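Local atomic coordinates of cysteine hydrolase (Staphylococcus aureus, PDB entry 6KUA), a protein that hydrolyses nicotinamide to nicotinic acid and ammonia as a nicotinamidase of the isochorismatase-like cysteine hydrolase family, with a zinc ion present in the crystal. Residues A[36-39]-A[40-43]; A[87-90]-A[91-94]; A[116-119]-A[120-124]; A[162-165]-A[166-170]; A[170-173]-A[174-178]. All coordinates share one frame; numbering follows the deposited sequence.

Contact 1: residues A[36-39]-A[40-43]; sequences VSRI and NDFN
Arg38 and Asp41 pair loosely on one side of helix 32-44, their side chains running side by side in the same direction. The charged contact is a long salt bridge, with 3.8 Å between Arg38 NH2 and Asp41 OD2 and the guanidinium and carboxylate planes turned 37° apart. Each partner has another opposite charge: Arg38 NE meets Glu128, and Asp41 OD2 meets Arg4. Bends at chi2 and chi3 (-47° and -63°) curl the arginine chain round, so that its head lies beside Asp41 and Phe42. There Arg38 NH2 lies 3.7 Å from Phe42 CE1, with the guanidinium steeply inclined to the ring; Phe42 also makes a cation-pi contact with Arg4. The Arg38 carbonyl oxygen sits at the edge of the same ring, 3.2 Å from Phe42 CD1. On the other flank Val36 CG1 lies beside Asn40 ND2, 3.8 Å away, the two side chains pointing the same way. Backbone bonding is regular alpha-helix: the amides of residues 40 to 43 bind the carbonyls of residues 36 to 39, and the bond from Phe42 N to Arg38 O, 3.0 Å, is almost straight. Ile39 turns to the sheet and helix 84-93. With two acids and two arginines alternating around this flank, the charges probably balance one another, and the long Arg38-Asp41 pair is one link in a wider network rather than an isolated bridge.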
# COMPACT_ATOMS: atom_id res chain seq x y z
N VAL A 36 -17.72 -25.64 0.62
CA VAL A 36 -19.15 -25.47 0.82
C VAL A 36 -19.48 -25.50 2.31
O VAL A 36 -20.26 -24.68 2.81
CB VAL A 36 -19.93 -26.56 0.05
CG1 VAL A 36 -21.39 -26.60 0.46
CG2 VAL A 36 -19.80 -26.35 -1.46
N SER A 37 -18.86 -26.41 3.05
CA SER A 37 -19.12 -26.46 4.47
C SER A 37 -18.46 -25.32 5.24
O SER A 37 -18.94 -24.96 6.32
CB SER A 37 -18.70 -27.82 5.04
OG SER A 37 -17.35 -27.80 5.48
N ARG A 38 -17.38 -24.72 4.72
CA ARG A 38 -16.84 -23.55 5.41
C ARG A 38 -17.74 -22.35 5.21
O ARG A 38 -17.95 -21.56 6.13
CB ARG A 38 -15.41 -23.23 4.93
CG ARG A 38 -14.38 -24.31 5.18
CD ARG A 38 -14.43 -24.88 6.59
NE ARG A 38 -14.13 -23.85 7.58
CZ ARG A 38 -14.72 -23.74 8.76
NH1 ARG A 38 -15.67 -24.60 9.11
NH2 ARG A 38 -14.37 -22.76 9.58
N ILE A 39 -18.30 -22.21 4.00
CA ILE A 39 -19.22 -21.11 3.72
C ILE A 39 -20.44 -21.21 4.62
O ILE A 39 -20.87 -20.22 5.22
CB ILE A 39 -19.60 -21.11 2.23
CG1 ILE A 39 -18.37 -20.87 1.36
CG2 ILE A 39 -20.67 -20.05 1.93
CD1 ILE A 39 -18.61 -21.10 -0.11
N ASN A 40 -21.00 -22.41 4.75
CA ASN A 40 -22.16 -22.59 5.61
C ASN A 40 -21.82 -22.28 7.06
O ASN A 40 -22.64 -21.69 7.78
CB ASN A 40 -22.71 -24.00 5.47
CG ASN A 40 -23.52 -24.18 4.20
OD1 ASN A 40 -24.33 -23.33 3.86
ND2 ASN A 40 -23.30 -25.28 3.50
N ASP A 41 -20.63 -22.67 7.50
CA ASP A 41 -20.21 -22.37 8.87
C ASP A 41 -20.22 -20.87 9.13
O ASP A 41 -20.86 -20.38 10.06
CB ASP A 41 -18.82 -22.95 9.13
CG ASP A 41 -18.44 -22.89 10.60
OD1 ASP A 41 -18.81 -23.82 11.35
OD2 ASP A 41 -17.76 -21.93 11.03
N PHE A 42 -19.50 -20.11 8.30
CA PHE A 42 -19.46 -18.66 8.45
C PHE A 42 -20.85 -18.05 8.32
O PHE A 42 -21.21 -17.16 9.08
CB PHE A 42 -18.50 -18.05 7.42
CG PHE A 42 -17.05 -18.12 7.84
CD1 PHE A 42 -16.37 -19.34 7.83
CD2 PHE A 42 -16.38 -16.98 8.26
CE1 PHE A 42 -15.05 -19.42 8.23
CE2 PHE A 42 -15.04 -17.05 8.66
CZ PHE A 42 -14.38 -18.27 8.64
N ASN A 43 -21.63 -18.51 7.33
CA ASN A 43 -22.96 -17.95 7.11
C ASN A 43 -23.86 -18.16 8.32
O ASN A 43 -24.58 -17.25 8.73
CB ASN A 43 -23.58 -18.58 5.86
CG ASN A 43 -24.83 -17.87 5.41
OD1 ASN A 43 -24.79 -16.73 4.93
ND2 ASN A 43 -25.97 -18.54 5.56

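Contact 2: residues A[87-90]-A[91-94]; sequences GKLY and ETIK
Lys94 lays its CB over one face of the Tyr90 ring, 3.7 Å from the centroid and 20° off the ring normal, a CH-pi contact made near the C-terminal part of helix 84-93. The two side chains cross at about a right angle. Tyr90 CG stands anti to the backbone N (chi1 171°), which carries the ring along the helix towards Lys94. The backbone brings the lysine CB over the ring, and chi1 of 47° puts CG between N and the carbonyl carbon, from where the chain runs past the ring, CD 3.8 Å from Tyr90 CE2, to Glu91. There Lys94 NZ reaches Glu91 OE2 at 3.2 Å in a salt bridge, nearly along the C-O axis. The other glutamate oxygen, OE1, lies in the plane of the tyrosine ring at its edge, 3.7 Å from Tyr90 CD2. A water joins Tyr90 OH to Lys94 O, to which it donates. On another side of the helix Thr92 OG1 donates to Leu89 O at 3.1 Å, in the carbonyl plane and on a lone pair, while the backbone bonds to that same oxygen from Thr92 N and Ile93 N are weak. Ile93 N makes its better bond to Tyr90 O, 3.1 Å, three residues back along the chain. Leu89 and Ile93 face helix 32-44, Tyr90 and Ile93 rest on Val99 of strand 99-104, and the tyrosine also meets Phe51 of strand 48-54 edge-to-face.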
# COMPACT_ATOMS: atom_id res chain seq x y z
N GLY A 87 -20.48 -22.44 -6.49
CA GLY A 87 -21.22 -21.48 -7.29
C GLY A 87 -22.72 -21.55 -7.07
O GLY A 87 -23.41 -20.52 -7.07
N LYS A 88 -23.25 -22.77 -6.86
CA LYS A 88 -24.67 -22.92 -6.55
C LYS A 88 -25.02 -22.24 -5.24
O LYS A 88 -25.98 -21.47 -5.17
CB LYS A 88 -25.03 -24.41 -6.47
CG LYS A 88 -24.99 -25.16 -7.79
CD LYS A 88 -25.92 -26.37 -7.77
CE LYS A 88 -25.52 -27.39 -6.70
NZ LYS A 88 -25.20 -28.74 -7.27
N LEU A 89 -24.25 -22.53 -4.18
CA LEU A 89 -24.50 -21.90 -2.89
C LEU A 89 -24.42 -20.39 -3.00
O LEU A 89 -25.25 -19.68 -2.42
CB LEU A 89 -23.49 -22.43 -1.86
CG LEU A 89 -23.57 -21.94 -0.41
CD1 LEU A 89 -25.00 -21.99 0.10
CD2 LEU A 89 -22.66 -22.78 0.47
N TYR A 90 -23.46 -19.88 -3.78
CA TYR A 90 -23.29 -18.43 -3.88
C TYR A 90 -24.53 -17.77 -4.45
O TYR A 90 -24.94 -16.70 -3.98
CB TYR A 90 -22.06 -18.11 -4.74
CG TYR A 90 -21.94 -16.63 -5.07
CD1 TYR A 90 -21.44 -15.72 -4.14
CD2 TYR A 90 -22.32 -16.14 -6.32
CE1 TYR A 90 -21.33 -14.36 -4.44
CE2 TYR A 90 -22.22 -14.79 -6.63
CZ TYR A 90 -21.72 -13.91 -5.69
OH TYR A 90 -21.61 -12.57 -5.98
N GLU A 91 -25.16 -18.39 -5.46
CA GLU A 91 -26.38 -17.82 -6.04
C GLU A 91 -27.47 -17.60 -5.00
O GLU A 91 -28.23 -16.63 -5.09
CB GLU A 91 -26.91 -18.72 -7.17
CG GLU A 91 -25.95 -18.94 -8.33
CD GLU A 91 -25.33 -17.65 -8.86
OE1 GLU A 91 -24.12 -17.67 -9.22
OE2 GLU A 91 -26.04 -16.62 -8.91
N THR A 92 -27.56 -18.47 -3.99
CA THR A 92 -28.61 -18.34 -2.98
C THR A 92 -28.25 -17.42 -1.83
O THR A 92 -29.13 -17.14 -1.00
CB THR A 92 -28.97 -19.72 -2.40
OG1 THR A 92 -28.12 -20.01 -1.29
CG2 THR A 92 -28.84 -20.81 -3.44
N ILE A 93 -27.01 -16.95 -1.71
CA ILE A 93 -26.63 -16.06 -0.61
C ILE A 93 -26.04 -14.74 -1.08
O ILE A 93 -25.74 -13.88 -0.25
CB ILE A 93 -25.67 -16.75 0.38
CG1 ILE A 93 -24.36 -17.19 -0.29
CG2 ILE A 93 -26.33 -17.96 1.05
CD1 ILE A 93 -23.31 -17.65 0.70
N LYS A 94 -25.91 -14.53 -2.39
CA LYS A 94 -25.12 -13.39 -2.87
C LYS A 94 -25.71 -12.03 -2.52
O LYS A 94 -24.97 -11.04 -2.50
CB LYS A 94 -24.91 -13.50 -4.37
CG LYS A 94 -26.16 -13.82 -5.16
CD LYS A 94 -25.86 -13.83 -6.65
CE LYS A 94 -27.00 -13.23 -7.45
NZ LYS A 94 -26.83 -13.49 -8.90
O HOH W 1 -22.08 -10.80 -3.31

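Contact 3: residues A[116-119]-A[120-124]; sequences DSLL and RERSI
Leu119 O takes two backbone amides, Arg122 N and Ile124 N, which reach it from opposite faces of its carbonyl plane as helix 115-121 ends. The bond from Ile124 N, 3.1 Å, and that from Ser123 N to Arg120 O form a Schellman motif, with Ser123 at positive phi as the C-prime residue. One turn earlier the amides of Arg120 and Glu121 make ordinary helical bonds. Leu119 CD2 and Ile124 CG2, 4.1 Å apart, meet across the motif as its apolar contact. Arg120 NE sits 3.1 Å from each carboxylate oxygen of Asp116 in a salt bridge, donating to OD1 from the syn side but well out of the carboxylate plane, with OD1 in the guanidinium plane. Asp116 OD1 also binds Tyr150, and the arginine goes on to Asp116 and Leu148 O of the second subunit. Arg122, extended from CG to NE, lies beside Leu118 and turns NH1 back to donate to Leu118 O at 2.9 Å. The same NH1 bridges to Glu121 OE1 at 3.0 Å, from above the carboxylate plane; OE2 pairs with Arg106 of the third subunit, and a water links it to Ser117 OG, which also bonds to Pro114 O. Leu118 and Leu119 meet Phe50, Leu118 also Ile102, and Leu119 and Ile124 Ala5, so the short helix packs on strands 4-9, 48-54 and 99-104 while its polar flank faces other subunits.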
# COMPACT_ATOMS: atom_id res chain seq x y z
N ASP A 116 -8.63 -5.10 2.41
CA ASP A 116 -8.17 -4.77 3.76
C ASP A 116 -9.11 -3.77 4.42
O ASP A 116 -9.51 -3.94 5.58
CB ASP A 116 -6.73 -4.24 3.69
CG ASP A 116 -6.19 -3.81 5.05
OD1 ASP A 116 -6.46 -4.50 6.07
OD2 ASP A 116 -5.46 -2.78 5.10
N SER A 117 -9.49 -2.72 3.69
CA SER A 117 -10.36 -1.71 4.28
C SER A 117 -11.75 -2.28 4.60
O SER A 117 -12.35 -1.90 5.61
CB SER A 117 -10.49 -0.50 3.36
OG SER A 117 -11.40 -0.80 2.33
N LEU A 118 -12.25 -3.19 3.76
CA LEU A 118 -13.52 -3.85 4.05
C LEU A 118 -13.45 -4.69 5.32
O LEU A 118 -14.39 -4.68 6.12
CB LEU A 118 -13.93 -4.73 2.88
CG LEU A 118 -14.43 -3.98 1.64
CD1 LEU A 118 -14.51 -4.94 0.44
CD2 LEU A 118 -15.79 -3.33 1.90
N LEU A 119 -12.37 -5.45 5.50
CA LEU A 119 -12.18 -6.23 6.71
C LEU A 119 -12.08 -5.33 7.95
O LEU A 119 -12.69 -5.62 8.99
CB LEU A 119 -10.93 -7.10 6.58
CG LEU A 119 -10.91 -8.12 5.45
CD1 LEU A 119 -9.47 -8.65 5.20
CD2 LEU A 119 -11.86 -9.26 5.78
N ARG A 120 -11.30 -4.25 7.85
CA ARG A 120 -11.13 -3.34 8.98
C ARG A 120 -12.44 -2.66 9.38
O ARG A 120 -12.72 -2.51 10.57
CB ARG A 120 -10.08 -2.29 8.67
CG ARG A 120 -8.65 -2.80 8.57
CD ARG A 120 -7.66 -1.63 8.39
NE ARG A 120 -6.34 -2.09 7.94
CZ ARG A 120 -5.21 -1.44 8.17
NH1 ARG A 120 -5.21 -0.30 8.85
NH2 ARG A 120 -4.06 -1.95 7.74
N GLU A 121 -13.24 -2.22 8.39
CA GLU A 121 -14.56 -1.64 8.64
C GLU A 121 -15.39 -2.53 9.56
O GLU A 121 -16.20 -2.04 10.36
CB GLU A 121 -15.35 -1.47 7.33
CG GLU A 121 -15.15 -0.19 6.53
CD GLU A 121 -15.72 -0.29 5.10
OE1 GLU A 121 -16.79 -0.90 4.91
OE2 GLU A 121 -15.09 0.24 4.16
N ARG A 122 -15.26 -3.85 9.42
CA ARG A 122 -16.12 -4.82 10.07
C ARG A 122 -15.47 -5.46 11.29
O ARG A 122 -15.97 -6.49 11.76
CB ARG A 122 -16.51 -5.90 9.05
CG ARG A 122 -17.42 -5.36 7.99
CD ARG A 122 -17.39 -6.20 6.72
NE ARG A 122 -18.36 -5.69 5.76
CZ ARG A 122 -18.19 -4.57 5.06
NH1 ARG A 122 -17.07 -3.86 5.21
NH2 ARG A 122 -19.13 -4.16 4.22
N SER A 123 -14.36 -4.90 11.77
CA SER A 123 -13.68 -5.37 12.97
C SER A 123 -13.20 -6.81 12.84
O SER A 123 -13.25 -7.58 13.81
CB SER A 123 -14.57 -5.19 14.21
OG SER A 123 -14.72 -3.81 14.48
N ILE A 124 -12.75 -7.18 11.64
CA ILE A 124 -12.17 -8.50 11.38
C ILE A 124 -10.66 -8.43 11.58
O ILE A 124 -9.98 -7.62 10.95
CB ILE A 124 -12.45 -8.97 9.94
CG1 ILE A 124 -13.95 -8.93 9.63
CG2 ILE A 124 -11.85 -10.34 9.72
CD1 ILE A 124 -14.67 -10.04 10.24
O HOH W 2 -13.31 0.64 1.60

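Contact 4: residues A[162-165]-A[166-170]; sequences FNQK and GHEWA
Asn163 OD1 caps the start of helix 164-176 by accepting from Gly166 N, a weak bond of 3.2 Å but nearly straight, with an N-H...O angle of 163°. Placed at the N-cap position, the asparagine holds CG anti to its own backbone nitrogen (chi1 178°), and this rotamer swings the amide oxygen round in front of the first turn. Lys165 adds to the grip on that oxygen. Its chain leaves the helix straight as far as CD, then bends at chi3 and chi4 (the latter -60°) to curl back, so that NZ donates to Asn163 OD1 at 2.8 Å, tilted from the amide plane. The cap oxygen thus receives a backbone N-H and a lysine ammonium together. The asparagine also uses its backbone carbonyl: His167 N bonds to Asn163 O at 2.9 Å, and the amides of Glu168 and Trp169 continue the helical ladder to Gln164 O and Lys165 O. On the outer flank the Gln164 chain bends at chi2 toward the extended Glu168 side chain, but the placing of its amide atoms is doubtful. His167 and Trp169 both project with CG anti to N, but they serve different neighbours: His167 ND1 bonds to Thr134, whereas Trp169 NE1 reaches Asp135 of the fourth subunit. Trp169 stacks on His173 one turn along its own helix and on Trp169 of that fourth subunit. This first turn follows strand 151-160, with Asn163 against Asp135 in the loop between strand 126-132 and helix 137-147.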
# COMPACT_ATOMS: atom_id res chain seq x y z
N PHE A 162 -2.03 -27.76 -8.49
CA PHE A 162 -1.60 -28.76 -9.47
C PHE A 162 -0.21 -29.30 -9.15
O PHE A 162 0.16 -30.36 -9.67
CB PHE A 162 -1.61 -28.17 -10.88
CG PHE A 162 -0.78 -26.90 -11.03
CD1 PHE A 162 0.59 -26.97 -11.29
CD2 PHE A 162 -1.38 -25.65 -10.94
CE1 PHE A 162 1.35 -25.81 -11.43
CE2 PHE A 162 -0.63 -24.49 -11.09
CZ PHE A 162 0.74 -24.57 -11.33
N ASN A 163 0.54 -28.61 -8.30
CA ASN A 163 1.92 -28.94 -7.98
C ASN A 163 1.96 -29.49 -6.56
O ASN A 163 1.81 -28.74 -5.60
CB ASN A 163 2.79 -27.69 -8.14
CG ASN A 163 4.24 -27.93 -7.78
OD1 ASN A 163 4.64 -29.04 -7.42
ND2 ASN A 163 5.05 -26.87 -7.89
N GLN A 164 2.18 -30.80 -6.44
CA GLN A 164 2.16 -31.44 -5.12
C GLN A 164 3.27 -30.91 -4.22
O GLN A 164 3.05 -30.66 -3.03
CB GLN A 164 2.26 -32.95 -5.27
CG GLN A 164 1.28 -33.71 -4.42
CD GLN A 164 1.41 -33.36 -2.96
OE1 GLN A 164 2.52 -33.35 -2.42
NE2 GLN A 164 0.29 -33.07 -2.30
N LYS A 165 4.48 -30.77 -4.77
CA LYS A 165 5.60 -30.21 -4.00
C LYS A 165 5.29 -28.80 -3.52
O LYS A 165 5.60 -28.44 -2.38
CB LYS A 165 6.87 -30.20 -4.86
CG LYS A 165 7.50 -31.57 -5.07
CD LYS A 165 8.45 -31.56 -6.25
CE LYS A 165 8.08 -30.54 -7.34
NZ LYS A 165 6.72 -30.76 -7.96
N GLY A 166 4.69 -27.98 -4.39
CA GLY A 166 4.35 -26.62 -4.00
C GLY A 166 3.26 -26.58 -2.96
O GLY A 166 3.30 -25.76 -2.03
N HIS A 167 2.27 -27.46 -3.09
CA HIS A 167 1.23 -27.57 -2.08
C HIS A 167 1.83 -27.83 -0.71
O HIS A 167 1.54 -27.11 0.26
CB HIS A 167 0.24 -28.66 -2.48
CG HIS A 167 -0.83 -28.91 -1.47
ND1 HIS A 167 -1.97 -28.13 -1.38
CD2 HIS A 167 -0.94 -29.84 -0.49
CE1 HIS A 167 -2.73 -28.57 -0.39
NE2 HIS A 167 -2.13 -29.61 0.16
N GLU A 168 2.70 -28.84 -0.61
CA GLU A 168 3.32 -29.14 0.68
C GLU A 168 4.29 -28.04 1.11
O GLU A 168 4.36 -27.70 2.30
CB GLU A 168 4.03 -30.50 0.62
CG GLU A 168 3.06 -31.69 0.53
CD GLU A 168 3.75 -33.03 0.21
OE1 GLU A 168 3.16 -34.09 0.54
OE2 GLU A 168 4.86 -33.02 -0.37
N TRP A 169 5.07 -27.50 0.17
CA TRP A 169 5.95 -26.38 0.50
C TRP A 169 5.16 -25.24 1.14
O TRP A 169 5.56 -24.69 2.18
CB TRP A 169 6.69 -25.85 -0.74
CG TRP A 169 7.49 -24.65 -0.34
CD1 TRP A 169 8.74 -24.64 0.22
CD2 TRP A 169 7.04 -23.28 -0.34
NE1 TRP A 169 9.10 -23.36 0.53
CE2 TRP A 169 8.08 -22.51 0.20
CE3 TRP A 169 5.86 -22.64 -0.77
CZ2 TRP A 169 7.98 -21.12 0.33
CZ3 TRP A 169 5.77 -21.26 -0.62
CH2 TRP A 169 6.82 -20.51 -0.08
N ALA A 170 4.03 -24.88 0.54
CA ALA A 170 3.30 -23.69 0.96
C ALA A 170 2.62 -23.90 2.31
O ALA A 170 2.56 -22.97 3.13
CB ALA A 170 2.29 -23.28 -0.12

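Contact 5: residues A[170-173]-A[174-178]; sequences ALAH and FKNSL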
# COMPACT_ATOMS: atom_id res chain seq x y z
N ALA A 170 4.03 -24.88 0.54
CA ALA A 170 3.30 -23.69 0.96
C ALA A 170 2.62 -23.90 2.31
O ALA A 170 2.56 -22.97 3.13
CB ALA A 170 2.29 -23.28 -0.12
N LEU A 171 2.12 -25.12 2.58
CA LEU A 171 1.50 -25.39 3.87
C LEU A 171 2.50 -25.23 5.00
O LEU A 171 2.15 -24.70 6.07
CB LEU A 171 0.87 -26.78 3.88
CG LEU A 171 -0.38 -26.99 3.00
CD1 LEU A 171 -0.87 -28.42 3.07
CD2 LEU A 171 -1.51 -26.03 3.38
N ALA A 172 3.75 -25.66 4.80
CA ALA A 172 4.77 -25.46 5.83
C ALA A 172 5.17 -24.00 5.94
O ALA A 172 5.38 -23.49 7.04
CB ALA A 172 6.00 -26.34 5.56
N HIS A 173 5.28 -23.30 4.80
CA HIS A 173 5.51 -21.87 4.82
C HIS A 173 4.45 -21.15 5.65
O HIS A 173 4.77 -20.36 6.54
CB HIS A 173 5.55 -21.31 3.40
CG HIS A 173 5.99 -19.88 3.31
ND1 HIS A 173 7.31 -19.50 3.37
CD2 HIS A 173 5.27 -18.74 3.18
CE1 HIS A 173 7.40 -18.19 3.26
NE2 HIS A 173 6.17 -17.70 3.15
N PHE A 174 3.17 -21.45 5.39
CA PHE A 174 2.11 -20.80 6.17
C PHE A 174 2.31 -21.04 7.66
O PHE A 174 2.16 -20.12 8.47
CB PHE A 174 0.72 -21.30 5.75
CG PHE A 174 0.40 -21.14 4.29
CD1 PHE A 174 0.91 -20.09 3.55
CD2 PHE A 174 -0.46 -22.05 3.67
CE1 PHE A 174 0.58 -19.95 2.19
CE2 PHE A 174 -0.78 -21.93 2.31
CZ PHE A 174 -0.26 -20.88 1.57
N LYS A 175 2.68 -22.26 8.03
CA LYS A 175 2.83 -22.62 9.44
C LYS A 175 4.10 -22.00 10.03
O LYS A 175 4.06 -21.37 11.08
CB LYS A 175 2.84 -24.14 9.57
CG LYS A 175 2.87 -24.71 11.00
CD LYS A 175 2.76 -26.24 10.96
CE LYS A 175 3.53 -26.92 12.11
NZ LYS A 175 5.00 -27.00 11.83
N ASN A 176 5.24 -22.15 9.35
CA ASN A 176 6.54 -21.85 9.95
C ASN A 176 6.97 -20.39 9.78
O ASN A 176 7.66 -19.86 10.64
CB ASN A 176 7.62 -22.79 9.38
CG ASN A 176 7.24 -24.28 9.52
OD1 ASN A 176 6.71 -24.69 10.54
ND2 ASN A 176 7.49 -25.07 8.49
N SER A 177 6.59 -19.74 8.68
CA SER A 177 6.94 -18.33 8.49
C SER A 177 5.80 -17.36 8.77
O SER A 177 6.06 -16.23 9.20
CB SER A 177 7.44 -18.09 7.06
OG SER A 177 8.59 -18.87 6.80
N LEU A 178 4.55 -17.75 8.51
CA LEU A 178 3.44 -16.82 8.66
C LEU A 178 2.67 -17.02 9.96
O LEU A 178 1.69 -16.31 10.19
CB LEU A 178 2.47 -16.93 7.47
CG LEU A 178 3.08 -16.84 6.07
CD1 LEU A 178 2.00 -16.57 5.04
CD2 LEU A 178 4.17 -15.78 6.00
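His173 O accepts from two amides at the end of helix 164-176: Ser177 N at 2.9 Å and Leu178 N at 3.3 Å, the second lying in the carbonyl plane. Before that, the amides of Phe174, Lys175 and Asn176 are satisfied by Ala170 O, Leu171 O and Ala172 O in regular helical order. Ala170 O also lies over one face of the Phe174 ring, 3.1 Å from Phe174 CG, while Phe174 CZ touches Ala170 CB at 3.9 Å; chi1 of -57° folds the ring back along the preceding turn to make both contacts. Ser177 CB covers one face of the His173 imidazole, 4.0 Å from its centroid, as a CH-pi contact. The imidazole finds its polar partner elsewhere, NE2 bonding to His140 of the fourth subunit. On the outer surface Lys175 NZ donates to Asn176 OD1 at 3.2 Å, in the amide plane. Tyr107 of the fourth subunit bonds to Ser177 O. A histidine-histidine bond needs one NE2 to carry a proton and the other to accept, so the two imidazoles probably have linked protonation states, and the helix end is tied to the subunit interface.

In the fold
From the N terminus, contact 1 comes first, on helix 32-44, and contact 2 follows on helix 84-93; they touch where Ile39 meets Leu89 and Ile93, joining two helices that lie on strands 4-9, 48-54 and 99-104. Contact 3 ends helix 115-121 about 19 Å from contact 1, centre to centre, packing on the same three strands. Contacts 4 and 5 are consecutive parts of helix 164-176 and share Ala170, on the opposite side of the chain's centre from contact 2. Each contact is local to one helix or its end and closes no long loop; none nests in or crosses another. Contact 3 meets the second and third subunits, contacts 4 and 5 the fourth.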